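Local structure of FEZ-1 protein (Fluoribacter gormanii, 5WCK) at residues A[23-28]-A[41-46]; A[37-42]-A[66-71]; A[89-94]-A[122-127]. The protein probably hydrolyses beta-lactam antibiotics as a monomeric, zinc-dependent metallo-beta-lactamase of subclass B3. The protein carries 2 engineered substitutions. One frame throughout, in Å; residues are numbered along the deposited sequence.

Contact 1 of 3, residues A[23-28]-A[41-46]; sequences DDLASY and SDLEAN
Polar contacts between 23-28 and 41-46 converge on the buried carboxylate of Asp42, whose two oxygens are held differently. Ser27 OG lies 2.7 Å from Asp42 OD2, but Asn40 O competes for its single proton, and the choice is not settled. The other oxygen meets water: water 1 lies 2.8 Å from Asp42 OD1 and 2.8 Å from Ala26 O, bridging carboxylate and backbone. Both side chains turn the polar group beside their own backbone N (chi1 -64° in Ser27, -54° in Asp42), and each CB is directed at the opposite segment.

In the metallo-beta-lactamase fold 23-28 leads into and 41-46 leads out of the same end of the hairpin formed by strands 28-32 and 35-39, close to the metal site. Asp24 OD1 hydrogen-bonds to ND1 of the zinc ligand His215, a second-shell arrangement that probably helps orient the imidazole.

Van der Waals contact is carried by Leu25. Its CB rests 3.8 Å from Asp42 CG, while CD1 makes apolar contact with Leu43 CG at 3.7 Å, the two leucines crossing at about a right angle. The same methyl touches Asn46 OD1 at 3.6 Å. That oxygen is already engaged within its own turn: it accepts the Leu43 N-H at 3.0 Å on an in-plane lone pair, and Asn46 N returns a bond to Leu43 O. Zinc ligands Asp75 and His215 pack against the same leucine.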
ATOM      1  N   ASP A  23       0.942 -11.985  -7.254  1.00  6.60           N
ATOM      2  CA  ASP A  23       0.548 -12.916  -6.209  1.00  8.64           C
ATOM      3  C   ASP A  23       1.151 -12.549  -4.843  1.00  7.79           C
ATOM      4  O   ASP A  23       0.951 -13.307  -3.857  1.00  9.42           O
ATOM      5  CB  ASP A  23       0.909 -14.346  -6.610  1.00  9.67           C
ATOM      6  CG  ASP A  23       2.384 -14.682  -6.520  1.00 10.08           C
ATOM      7  OD1 ASP A  23       3.215 -13.757  -6.472  1.00  8.74           O
ATOM      8  OD2 ASP A  23       2.692 -15.919  -6.477  1.00 11.51           O
ATOM      9  N   ASP A  24       1.892 -11.431  -4.778  1.00  6.71           N
ATOM     10  CA  ASP A  24       2.544 -10.961  -3.546  1.00  7.40           C
ATOM     11  C   ASP A  24       2.377  -9.441  -3.450  1.00  9.01           C
ATOM     12  O   ASP A  24       1.538  -8.946  -2.678  1.00  9.92           O
ATOM     13  CB  ASP A  24       4.013 -11.399  -3.498  1.00  7.48           C
ATOM     14  CG  ASP A  24       4.816 -10.719  -2.409  1.00  9.62           C
ATOM     15  OD1 ASP A  24       4.199 -10.286  -1.401  1.00  7.73           O
ATOM     16  OD2 ASP A  24       6.060 -10.591  -2.585  1.00  9.50           O
ATOM     17  N   LEU A  25       3.159  -8.703  -4.240  1.00  6.87           N
ATOM     18  CA  LEU A  25       3.101  -7.252  -4.228  1.00  6.03           C
ATOM     19  C   LEU A  25       1.747  -6.822  -4.806  1.00  9.01           C
ATOM     20  O   LEU A  25       1.381  -7.234  -5.929  1.00  7.35           O
ATOM     21  CB  LEU A  25       4.271  -6.696  -5.045  1.00  7.18           C
ATOM     22  CG  LEU A  25       5.642  -7.209  -4.629  1.00  9.37           C
ATOM     23  CD1 LEU A  25       6.751  -6.646  -5.513  1.00 10.30           C
ATOM     24  CD2 LEU A  25       5.900  -6.935  -3.156  1.00  9.26           C
ATOM     25  N   ALA A  26       0.967  -6.096  -3.994  1.00  5.88           N
ATOM     26  CA  ALA A  26      -0.439  -5.754  -4.302  1.00  6.17           C
ATOM     27  C   ALA A  26      -0.534  -4.354  -4.900  1.00  7.70           C
ATOM     28  O   ALA A  26       0.025  -3.416  -4.343  1.00  7.68           O
ATOM     29  CB  ALA A  26      -1.278  -5.808  -3.053  1.00  7.28           C
ATOM     30  N   SER A  27      -1.250  -4.237  -6.024  1.00  5.45           N
ATOM     31  CA  SER A  27      -1.490  -2.962  -6.695  1.00  5.31           C
ATOM     32  C   SER A  27      -2.980  -2.846  -6.993  1.00  5.77           C
ATOM     33  O   SER A  27      -3.670  -3.861  -7.217  1.00  6.92           O
ATOM     34  CB  SER A  27      -0.699  -2.834  -7.974  1.00  7.10           C
ATOM     35  OG  SER A  27       0.682  -2.833  -7.697  1.00 10.78           O
ATOM     36  N   TYR A  28      -3.473  -1.603  -7.006  1.00  5.44           N
ATOM     37  CA  TYR A  28      -4.887  -1.334  -7.077  1.00  4.56           C
ATOM     38  C   TYR A  28      -5.149  -0.269  -8.139  1.00  6.21           C
ATOM     39  O   TYR A  28      -4.373   0.674  -8.293  1.00  7.14           O
ATOM     40  CB  TYR A  28      -5.414  -0.876  -5.711  1.00  5.92           C
ATOM     41  CG  TYR A  28      -5.145  -1.879  -4.619  1.00  5.38           C
ATOM     42  CD1 TYR A  28      -6.024  -2.927  -4.400  1.00  5.46           C
ATOM     43  CD2 TYR A  28      -3.972  -1.861  -3.889  1.00  4.69           C
ATOM     44  CE1 TYR A  28      -5.751  -3.904  -3.453  1.00  5.45           C
ATOM     45  CE2 TYR A  28      -3.688  -2.814  -2.925  1.00  5.02           C
ATOM     46  CZ  TYR A  28      -4.590  -3.848  -2.699  1.00  5.64           C
ATOM     47  OH  TYR A  28      -4.385  -4.825  -1.761  1.00  5.44           O
ATOM     48  N   SER A  41       3.601   0.759  -7.578  1.00  6.12           N
ATOM     49  CA  SER A  41       4.273   0.519  -8.881  1.00  6.72           C
ATOM     50  C   SER A  41       5.111  -0.766  -8.814  1.00  9.47           C
ATOM     51  O   SER A  41       5.525  -1.226  -9.845  1.00  8.97           O
ATOM     52  CB  SER A  41       5.114   1.695  -9.242  1.00  7.41           C
ATOM     53  OG  SER A  41       5.969   1.988  -8.165  1.00  8.00           O
ATOM     54  N   ASP A  42       5.321  -1.291  -7.605  1.00  8.37           N
ATOM     55  CA  ASP A  42       5.995  -2.584  -7.412  1.00  7.11           C
ATOM     56  C   ASP A  42       7.426  -2.532  -7.965  1.00  8.26           C
ATOM     57  O   ASP A  42       8.065  -1.492  -7.978  1.00  9.38           O
ATOM     58  CB  ASP A  42       5.121  -3.706  -7.958  1.00  8.91           C
ATOM     59  CG  ASP A  42       3.707  -3.720  -7.401  1.00 10.50           C
ATOM     60  OD1 ASP A  42       3.500  -3.095  -6.338  1.00 10.02           O
ATOM     61  OD2 ASP A  42       2.841  -4.370  -8.028  1.00 10.63           O
ATOM     62  N   LEU A  43       7.962  -3.695  -8.344  1.00  9.18           N
ATOM     63  CA  LEU A  43       9.325  -3.732  -8.905  1.00  8.83           C
ATOM     64  C   LEU A  43       9.288  -3.245 -10.361  1.00  9.95           C
ATOM     65  O   LEU A  43       8.246  -3.340 -11.026  1.00 11.87           O
ATOM     66  CB  LEU A  43       9.846  -5.167  -8.857  1.00  8.84           C
ATOM     67  CG  LEU A  43       9.830  -5.845  -7.497  1.00  9.81           C
ATOM     68  CD1 LEU A  43      10.236  -7.305  -7.636  1.00 12.52           C
ATOM     69  CD2 LEU A  43      10.716  -5.114  -6.513  1.00  9.21           C
ATOM     70  N   GLU A  44      10.442  -2.799 -10.874  1.00 10.22           N
ATOM     71  CA  GLU A  44      10.532  -2.425 -12.291  1.00 11.30           C
ATOM     72  C   GLU A  44      10.006  -3.553 -13.181  1.00  9.52           C
ATOM     73  O   GLU A  44       9.291  -3.302 -14.161  1.00 12.63           O
ATOM     74  CB  GLU A  44      11.972  -2.086 -12.671  1.00 11.89           C
ATOM     75  CG  GLU A  44      12.433  -0.744 -12.176  1.00 16.59           C
ATOM     76  CD  GLU A  44      13.798  -0.355 -12.723  1.00 24.72           C
ATOM     77  OE1 GLU A  44      14.475   0.495 -12.107  1.00 28.98           O
ATOM     78  OE2 GLU A  44      14.193  -0.939 -13.750  1.00 32.04           O
ATOM     79  N   ALA A  45      10.364  -4.809 -12.845  1.00 11.35           N
ATOM     80  CA  ALA A  45       9.919  -5.993 -13.594  1.00 15.12           C
ATOM     81  C   ALA A  45       8.392  -6.157 -13.582  1.00 17.38           C
ATOM     82  O   ALA A  45       7.844  -6.846 -14.431  1.00 16.95           O
ATOM     83  CB  ALA A  45      10.587  -7.224 -13.025  1.00 17.21           C
ATOM     84  N   ASN A  46       7.699  -5.551 -12.606  1.00 12.63           N
ATOM     85  CA  ASN A  46       6.263  -5.724 -12.505  1.00 10.35           C
ATOM     86  C   ASN A  46       5.501  -4.663 -13.311  1.00 11.15           C
ATOM     87  O   ASN A  46       4.288  -4.808 -13.481  1.00 12.26           O
ATOM     88  CB  ASN A  46       5.790  -5.662 -11.050  1.00 10.59           C
ATOM     89  CG  ASN A  46       6.438  -6.706 -10.169  1.00 11.92           C
ATOM     90  OD1 ASN A  46       6.871  -6.391  -9.069  1.00 11.68           O
ATOM     91  ND2 ASN A  46       6.557  -7.938 -10.653  1.00 12.08           N
TER
HETATM   92  O   HOH W   1       2.757  -3.439  -3.682  1.00  7.38           O

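Contact 2 of 3, residues A[37-42]-A[66-71]; sequences ILINSD and ILLISH. With ZN (zinc ion), chain D.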
ATOM      1  N   ILE A  37      -6.696   5.929 -11.006  1.00  5.54           N
ATOM      2  CA  ILE A  37      -5.673   6.045  -9.979  1.00  4.80           C
ATOM      3  C   ILE A  37      -5.037   4.661  -9.814  1.00  6.25           C
ATOM      4  O   ILE A  37      -5.768   3.667  -9.729  1.00  6.81           O
ATOM      5  CB  ILE A  37      -6.253   6.485  -8.628  1.00  6.03           C
ATOM      6  CG1 ILE A  37      -7.035   7.799  -8.751  1.00  7.67           C
ATOM      7  CG2 ILE A  37      -5.170   6.552  -7.557  1.00  7.74           C
ATOM      8  CD1 ILE A  37      -7.793   8.184  -7.506  1.00  8.75           C
ATOM      9  N   LEU A  38      -3.709   4.616  -9.828  1.00  5.35           N
ATOM     10  CA  LEU A  38      -2.946   3.398  -9.589  1.00  6.38           C
ATOM     11  C   LEU A  38      -2.230   3.509  -8.241  1.00  6.27           C
ATOM     12  O   LEU A  38      -1.586   4.538  -7.958  1.00  6.42           O
ATOM     13  CB  LEU A  38      -1.936   3.196 -10.724  1.00  6.91           C
ATOM     14  CG  LEU A  38      -1.011   1.995 -10.572  1.00  9.47           C
ATOM     15  CD1 LEU A  38      -1.768   0.682 -10.601  1.00  6.57           C
ATOM     16  CD2 LEU A  38       0.067   1.982 -11.646  1.00 12.14           C
ATOM     17  N   ILE A  39      -2.345   2.454  -7.418  1.00  5.63           N
ATOM     18  CA  ILE A  39      -1.645   2.386  -6.102  1.00  4.91           C
ATOM     19  C   ILE A  39      -0.643   1.220  -6.158  1.00  5.68           C
ATOM     20  O   ILE A  39      -1.085   0.127  -6.412  1.00  6.03           O
ATOM     21  CB  ILE A  39      -2.639   2.203  -4.933  1.00  7.16           C
ATOM     22  CG1 ILE A  39      -3.829   3.161  -5.023  1.00  6.00           C
ATOM     23  CG2 ILE A  39      -1.905   2.377  -3.616  1.00  7.40           C
ATOM     24  CD1 ILE A  39      -4.696   3.197  -3.774  1.00  7.08           C
ATOM     25  N   ASN A  40       0.637   1.553  -5.959  1.00  4.94           N
ATOM     26  CA  ASN A  40       1.824   0.655  -5.906  1.00  5.91           C
ATOM     27  C   ASN A  40       2.366   0.339  -7.309  1.00  7.24           C
ATOM     28  O   ASN A  40       1.690  -0.296  -8.042  1.00  7.52           O
ATOM     29  CB  ASN A  40       1.664  -0.549  -4.975  1.00  4.32           C
ATOM     30  CG  ASN A  40       1.417  -0.133  -3.541  1.00  5.91           C
ATOM     31  OD1 ASN A  40       2.058   0.751  -3.037  1.00  6.55           O
ATOM     32  ND2 ASN A  40       0.496  -0.803  -2.876  1.00  5.44           N
ATOM     33  N   SER A  41       3.601   0.759  -7.578  1.00  6.12           N
ATOM     34  CA  SER A  41       4.273   0.519  -8.881  1.00  6.72           C
ATOM     35  C   SER A  41       5.111  -0.766  -8.814  1.00  9.47           C
ATOM     36  O   SER A  41       5.525  -1.226  -9.845  1.00  8.97           O
ATOM     37  CB  SER A  41       5.114   1.695  -9.242  1.00  7.41           C
ATOM     38  OG  SER A  41       5.969   1.988  -8.165  1.00  8.00           O
ATOM     39  N   ASP A  42       5.321  -1.291  -7.605  1.00  8.37           N
ATOM     40  CA  ASP A  42       5.995  -2.584  -7.412  1.00  7.11           C
ATOM     41  C   ASP A  42       7.426  -2.532  -7.965  1.00  8.26           C
ATOM     42  O   ASP A  42       8.065  -1.492  -7.978  1.00  9.38           O
ATOM     43  CB  ASP A  42       5.121  -3.706  -7.958  1.00  8.91           C
ATOM     44  CG  ASP A  42       3.707  -3.720  -7.401  1.00 10.50           C
ATOM     45  OD1 ASP A  42       3.500  -3.095  -6.338  1.00 10.02           O
ATOM     46  OD2 ASP A  42       2.841  -4.370  -8.028  1.00 10.63           O
ATOM     47  N   ILE A  66      -3.057   9.390 -11.817  1.00  7.70           N
ATOM     48  CA  ILE A  66      -2.499   9.584 -10.469  1.00  7.41           C
ATOM     49  C   ILE A  66      -1.841   8.271 -10.059  1.00  7.57           C
ATOM     50  O   ILE A  66      -2.438   7.204 -10.252  1.00  6.98           O
ATOM     51  CB  ILE A  66      -3.577   9.996  -9.435  1.00  6.35           C
ATOM     52  CG1 ILE A  66      -4.245  11.328  -9.810  1.00  7.84           C
ATOM     53  CG2 ILE A  66      -2.973  10.079  -8.050  1.00  6.78           C
ATOM     54  CD1 ILE A  66      -5.381  11.733  -8.880  1.00  7.94           C
ATOM     55  N   LEU A  67      -0.626   8.382  -9.509  1.00  5.99           N
ATOM     56  CA  LEU A  67       0.119   7.265  -8.942  1.00  6.01           C
ATOM     57  C   LEU A  67       0.332   7.524  -7.454  1.00  6.46           C
ATOM     58  O   LEU A  67       0.825   8.602  -7.064  1.00  6.24           O
ATOM     59  CB  LEU A  67       1.477   7.146  -9.647  1.00  7.14           C
ATOM     60  CG  LEU A  67       2.413   6.057  -9.110  1.00  8.18           C
ATOM     61  CD1 LEU A  67       1.827   4.655  -9.222  1.00  9.12           C
ATOM     62  CD2 LEU A  67       3.751   6.116  -9.821  1.00  8.82           C
ATOM     63  N   LEU A  68      -0.098   6.555  -6.628  1.00  6.06           N
ATOM     64  CA  LEU A  68       0.075   6.547  -5.172  1.00  4.58           C
ATOM     65  C   LEU A  68       0.841   5.287  -4.786  1.00  4.06           C
ATOM     66  O   LEU A  68       0.931   4.350  -5.585  1.00  5.11           O
ATOM     67  CB  LEU A  68      -1.291   6.535  -4.476  1.00  5.98           C
ATOM     68  CG  LEU A  68      -2.309   7.554  -4.952  1.00  4.85           C
ATOM     69  CD1 LEU A  68      -3.649   7.310  -4.281  1.00  6.19           C
ATOM     70  CD2 LEU A  68      -1.814   8.972  -4.712  1.00  5.48           C
ATOM     71  N   ILE A  69       1.364   5.295  -3.558  1.00  4.95           N
ATOM     72  CA  ILE A  69       2.033   4.161  -2.978  1.00  6.09           C
ATOM     73  C   ILE A  69       1.554   3.943  -1.542  1.00  4.91           C
ATOM     74  O   ILE A  69       1.116   4.874  -0.839  1.00  6.53           O
ATOM     75  CB  ILE A  69       3.559   4.305  -3.032  1.00  5.28           C
ATOM     76  CG1 ILE A  69       4.052   5.566  -2.321  1.00  7.14           C
ATOM     77  CG2 ILE A  69       4.041   4.211  -4.472  1.00  5.89           C
ATOM     78  CD1 ILE A  69       5.564   5.683  -2.195  1.00  8.37           C
ATOM     79  N   SER A  70       1.730   2.699  -1.073  1.00  4.54           N
ATOM     80  CA  SER A  70       1.510   2.366   0.338  1.00  5.31           C
ATOM     81  C   SER A  70       2.629   2.946   1.215  1.00  5.76           C
ATOM     82  O   SER A  70       2.377   3.487   2.273  1.00  7.43           O
ATOM     83  CB  SER A  70       1.437   0.876   0.541  1.00  5.16           C
ATOM     84  OG  SER A  70       0.246   0.351  -0.036  1.00  6.20           O
ATOM     85  N   HIS A  71       3.874   2.730   0.799  1.00  4.90           N
ATOM     86  CA  HIS A  71       5.007   3.258   1.546  1.00  4.99           C
ATOM     87  C   HIS A  71       6.268   3.198   0.676  1.00  6.18           C
ATOM     88  O   HIS A  71       6.307   2.494  -0.318  1.00  6.40           O
ATOM     89  CB  HIS A  71       5.183   2.535   2.893  1.00  5.03           C
ATOM     90  CG  HIS A  71       5.592   1.104   2.839  1.00  6.12           C
ATOM     91  ND1 HIS A  71       4.688   0.050   2.997  1.00  5.29           N
ATOM     92  CD2 HIS A  71       6.807   0.535   2.705  1.00  6.54           C
ATOM     93  CE1 HIS A  71       5.350  -1.092   2.974  1.00  7.94           C
ATOM     94  NE2 HIS A  71       6.652  -0.829   2.807  1.00  6.90           N
TER
HETATM   95 ZN    ZN D 302       8.177  -2.088   3.476  1.00  8.50          ZN
HETATM   96  O   HOH W   2       8.111  -3.610   2.229  1.00 18.67           O
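Strands 37-39 and 66-68 run parallel, their axes 4.7 Å apart at closest approach and 18° apart in direction, in a register that pairs Ile37 with Ile66, Leu38 with Leu67 and Ile39 with Leu68. They are the two strands of a beta-alpha-beta unit whose connection includes helix 47-56, within the mixed sheet of the metallo-beta-lactamase fold. Leu38 bonds both ways, its N to Ile66 O and its O to Leu68 N, each nearly along the C=O axis. The next rung, Asn40 N to Leu68 O at 2.8 Å, is equally straight at hydrogen, but its donor stands 25° above the carbonyl plane.

On one face Ile37 and Ile66 lie side by side, and Ile37 and Leu68 cross obliquely, Ile37 CG2 touching Leu68 CD1 at 3.7 Å. The opposite face carries Leu38 and Leu67, both with CG anti to the backbone N; they point the same way, with Leu38 CD2 4.0 Å from Leu67 CD1.

Beyond the strands, the carboxamide of Asn40 continues the ladder. Its OD1 accepts Ser70 N at 2.8 Å on an in-plane lone pair, and its ND2 donates to Ser70 OG at 3.1 Å, the hydroxyl lying in the amide plane. ND2 is also hydrogen-bonded to Ala26 O, so the amide is fixed from three directions. This double link holds the residue just before His71, which opens the HxHxDH zinc motif. With His73 and His149 completing the protein ligands, His71 NE2 binds zinc at 2.1 Å, and water 2 sits 2.0 Å from the metal.

Contact 3 of 3, residues A[89-94]-A[122-127]; sequences AKYMVM and STVDKV
Asp125 grips Tyr91 at both backbone polar atoms. Its OD2 takes the Tyr91 N-H at 2.9 Å in an almost straight bond (176°), using the anti lone pair, while Asp125 N donates to Tyr91 O at 2.8 Å, more bent (137°). Lys126 N reaches that same carbonyl at 3.3 Å, so Tyr91 O accepts two successive amides, both in its plane. Two residues after Tyr91, Val93 N bonds to Lys126 O at 3.2 Å, nearly along the C=O axis.

Lys126 thus brackets Met92 in the pattern of a parallel bridge, Asp125 N being an extra donor to Tyr91 O, and Val93 with Val127 follows. The pair belongs to a beta-alpha-beta unit, strand 90-94 leading through helix 95-103 to strand 126-128, the outermost strand on this side of the seven-stranded sheet.

On one face Met92 and Lys126 cross obliquely, Met92 CG 3.9 Å from Lys126 CB, and the extended lysine leads away, its NZ in a long, weak ion pair with Glu132. On the other side Val93 CG2 meets Val124 CG2 at 3.8 Å, roughly at right angles, and the same Val93 methyl lies above one face of the Tyr91 ring, toward its rim. Ser122 OG approaches the ring edge in plane, 3.3 Å from Tyr91 CE2. Farther out, Ile101 of helix 95-103 packs against Tyr91, Ser122 and Val124, and Lys84 NZ hydrogen-bonds to Thr123 O.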
ATOM      1  N   ALA A  89       1.508  10.036 -15.341  1.00 13.45           N
ATOM      2  CA  ALA A  89       0.653  10.120 -14.139  1.00  8.99           C
ATOM      3  C   ALA A  89       1.294  11.068 -13.130  1.00  9.43           C
ATOM      4  O   ALA A  89       2.492  11.198 -13.157  1.00 11.41           O
ATOM      5  CB  ALA A  89       0.514   8.760 -13.486  1.00  8.20           C
ATOM      6  N   LYS A  90       0.481  11.715 -12.298  1.00  8.92           N
ATOM      7  CA  LYS A  90       1.010  12.578 -11.222  1.00  8.79           C
ATOM      8  C   LYS A  90       1.286  11.710  -9.997  1.00  9.36           C
ATOM      9  O   LYS A  90       0.380  11.047  -9.545  1.00  9.46           O
ATOM     10  CB  LYS A  90      -0.001  13.658 -10.876  1.00 10.57           C
ATOM     11  CG  LYS A  90      -0.242  14.562 -12.061  1.00 13.80           C
ATOM     12  CD  LYS A  90      -1.114  15.676 -11.698  1.00 30.74           C
ATOM     13  CE  LYS A  90      -2.564  15.303 -11.755  1.00 46.60           C
ATOM     14  NZ  LYS A  90      -3.265  16.455 -12.356  1.00 73.47           N
ATOM     15  N   TYR A  91       2.498  11.831  -9.476  1.00  7.31           N
ATOM     16  CA  TYR A  91       2.953  11.011  -8.335  1.00  8.38           C
ATOM     17  C   TYR A  91       2.722  11.795  -7.041  1.00  7.87           C
ATOM     18  O   TYR A  91       3.253  12.857  -6.887  1.00  9.07           O
ATOM     19  CB  TYR A  91       4.447  10.760  -8.524  1.00  8.12           C
ATOM     20  CG  TYR A  91       5.051   9.618  -7.752  1.00  9.14           C
ATOM     21  CD1 TYR A  91       4.280   8.675  -7.111  1.00  8.98           C
ATOM     22  CD2 TYR A  91       6.417   9.494  -7.679  1.00  7.66           C
ATOM     23  CE1 TYR A  91       4.858   7.623  -6.428  1.00  7.69           C
ATOM     24  CE2 TYR A  91       7.009   8.445  -7.009  1.00  9.08           C
ATOM     25  CZ  TYR A  91       6.227   7.486  -6.405  1.00  7.37           C
ATOM     26  OH  TYR A  91       6.847   6.464  -5.760  1.00  7.92           O
ATOM     27  N   MET A  92       1.977  11.195  -6.109  1.00  5.89           N
ATOM     28  CA  MET A  92       1.646  11.872  -4.875  1.00  6.53           C
ATOM     29  C   MET A  92       2.082  10.962  -3.721  1.00  7.89           C
ATOM     30  O   MET A  92       1.758   9.764  -3.701  1.00  8.46           O
ATOM     31  CB  MET A  92       0.148  12.176  -4.785  1.00  6.98           C
ATOM     32  CG  MET A  92      -0.406  12.832  -6.034  1.00  9.32           C
ATOM     33  SD  MET A  92      -2.114  13.367  -5.779  1.00  9.38           S
ATOM     34  CE  MET A  92      -2.427  14.051  -7.408  1.00 12.11           C
ATOM     35  N   VAL A  93       2.794  11.544  -2.761  1.00  6.12           N
ATOM     36  CA  VAL A  93       3.486  10.800  -1.688  1.00  5.17           C
ATOM     37  C   VAL A  93       3.369  11.588  -0.373  1.00  7.10           C
ATOM     38  O   VAL A  93       3.533  12.803  -0.315  1.00  7.18           O
ATOM     39  CB  VAL A  93       4.958  10.512  -2.034  1.00  5.99           C
ATOM     40  CG1 VAL A  93       5.668   9.810  -0.894  1.00  7.28           C
ATOM     41  CG2 VAL A  93       5.119   9.720  -3.311  1.00  7.78           C
ATOM     42  N   MET A  94       3.084  10.858   0.718  1.00  6.54           N
ATOM     43  CA  MET A  94       3.063  11.380   2.079  1.00  5.34           C
ATOM     44  C   MET A  94       4.415  12.051   2.400  1.00  6.14           C
ATOM     45  O   MET A  94       5.464  11.461   2.194  1.00  7.34           O
ATOM     46  CB  MET A  94       2.821  10.229   3.061  1.00  7.59           C
ATOM     47  CG  MET A  94       2.555  10.642   4.506  1.00  7.57           C
ATOM     48  SD  MET A  94       1.063  11.638   4.810  1.00  8.49           S
ATOM     49  CE  MET A  94      -0.188  10.381   4.546  1.00  8.47           C
ATOM     50  N   SER A 122      12.801   9.642  -8.554  1.00 12.69           N
ATOM     51  CA  SER A 122      11.697  10.266  -9.247  1.00 11.68           C
ATOM     52  C   SER A 122      11.364  11.560  -8.506  1.00 15.37           C
ATOM     53  O   SER A 122      11.867  11.803  -7.404  1.00 19.48           O
ATOM     54  CB  SER A 122      10.533   9.322  -9.348  1.00 16.33           C
ATOM     55  OG  SER A 122      10.083   9.043  -8.051  1.00 17.19           O
ATOM     56  N   THR A 123      10.547  12.406  -9.136  1.00 10.39           N
ATOM     57  CA  THR A 123      10.042  13.573  -8.464  1.00 11.02           C
ATOM     58  C   THR A 123       8.599  13.308  -8.040  1.00  8.35           C
ATOM     59  O   THR A 123       7.876  12.547  -8.678  1.00 11.65           O
ATOM     60  CB  THR A 123      10.163  14.802  -9.369  1.00 18.04           C
ATOM     61  OG1 THR A 123       9.434  14.520 -10.558  1.00 20.81           O
ATOM     62  CG2 THR A 123      11.595  15.121  -9.731  1.00 17.89           C
ATOM     63  N   VAL A 124       8.222  13.982  -6.962  1.00 11.35           N
ATOM     64  CA  VAL A 124       6.876  13.925  -6.424  1.00 12.91           C
ATOM     65  C   VAL A 124       6.120  15.173  -6.900  1.00 12.54           C
ATOM     66  O   VAL A 124       6.526  16.307  -6.651  1.00 12.18           O
ATOM     67  CB  VAL A 124       6.931  13.788  -4.893  1.00 10.17           C
ATOM     68  CG1 VAL A 124       5.569  13.993  -4.239  1.00 11.27           C
ATOM     69  CG2 VAL A 124       7.541  12.449  -4.498  1.00 12.49           C
ATOM     70  N   ASP A 125       4.967  14.939  -7.525  1.00  9.31           N
ATOM     71  CA  ASP A 125       4.135  16.026  -8.073  1.00  9.03           C
ATOM     72  C   ASP A 125       3.262  16.693  -6.999  1.00 11.52           C
ATOM     73  O   ASP A 125       2.965  17.890  -7.099  1.00 14.70           O
ATOM     74  CB  ASP A 125       3.318  15.481  -9.236  1.00 10.34           C
ATOM     75  CG  ASP A 125       4.215  15.020 -10.364  1.00 15.68           C
ATOM     76  OD1 ASP A 125       4.949  15.879 -10.887  1.00 16.52           O
ATOM     77  OD2 ASP A 125       4.222  13.815 -10.670  1.00 11.05           O
ATOM     78  N   LYS A 126       2.816  15.949  -5.976  1.00  8.59           N
ATOM     79  CA  LYS A 126       2.084  16.527  -4.898  1.00  7.67           C
ATOM     80  C   LYS A 126       2.457  15.829  -3.596  1.00  9.33           C
ATOM     81  O   LYS A 126       2.341  14.623  -3.471  1.00 10.66           O
ATOM     82  CB  LYS A 126       0.569  16.450  -5.081  1.00  7.81           C
ATOM     83  CG  LYS A 126      -0.206  17.279  -4.075  1.00  8.97           C
ATOM     84  CD  LYS A 126      -1.709  17.351  -4.311  1.00  8.85           C
ATOM     85  CE  LYS A 126      -2.385  18.229  -3.274  1.00 12.85           C
ATOM     86  NZ  LYS A 126      -3.859  18.304  -3.412  1.00 14.40           N
ATOM     87  N   VAL A 127       2.892  16.632  -2.628  1.00  9.09           N
ATOM     88  CA  VAL A 127       3.203  16.144  -1.303  1.00  8.49           C
ATOM     89  C   VAL A 127       1.915  16.056  -0.483  1.00  8.68           C
ATOM     90  O   VAL A 127       1.165  17.041  -0.366  1.00 11.27           O
ATOM     91  CB  VAL A 127       4.224  17.057  -0.612  1.00  8.20           C
ATOM     92  CG1 VAL A 127       4.480  16.607   0.815  1.00 11.29           C
ATOM     93  CG2 VAL A 127       5.507  17.118  -1.415  1.00  9.00           C
TER

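In the fold
All three contacts belong to one mixed sheet and the loops at its metal end. Contact 1 lies about 9 Å from contact 2, centre to centre; contact 3 is about 10 Å beyond contact 2 and 18 Å from contact 1. Contacts 1 and 2 overlap at Ser41 and Asp42 and are joined by a probable bond from Ile39 N to Tyr28 O. Probable backbone bonds of Leu67 with Lys90 and Met92 connect contacts 2 and 3, since strands 64-68 and 90-94 are neighbours. Along the chain, contact 2 begins on the stretch where contact 1 ends, and both close before contact 3 opens. The series runs from the sheet's edge strand 126-128 inward to the loops around the zinc ions.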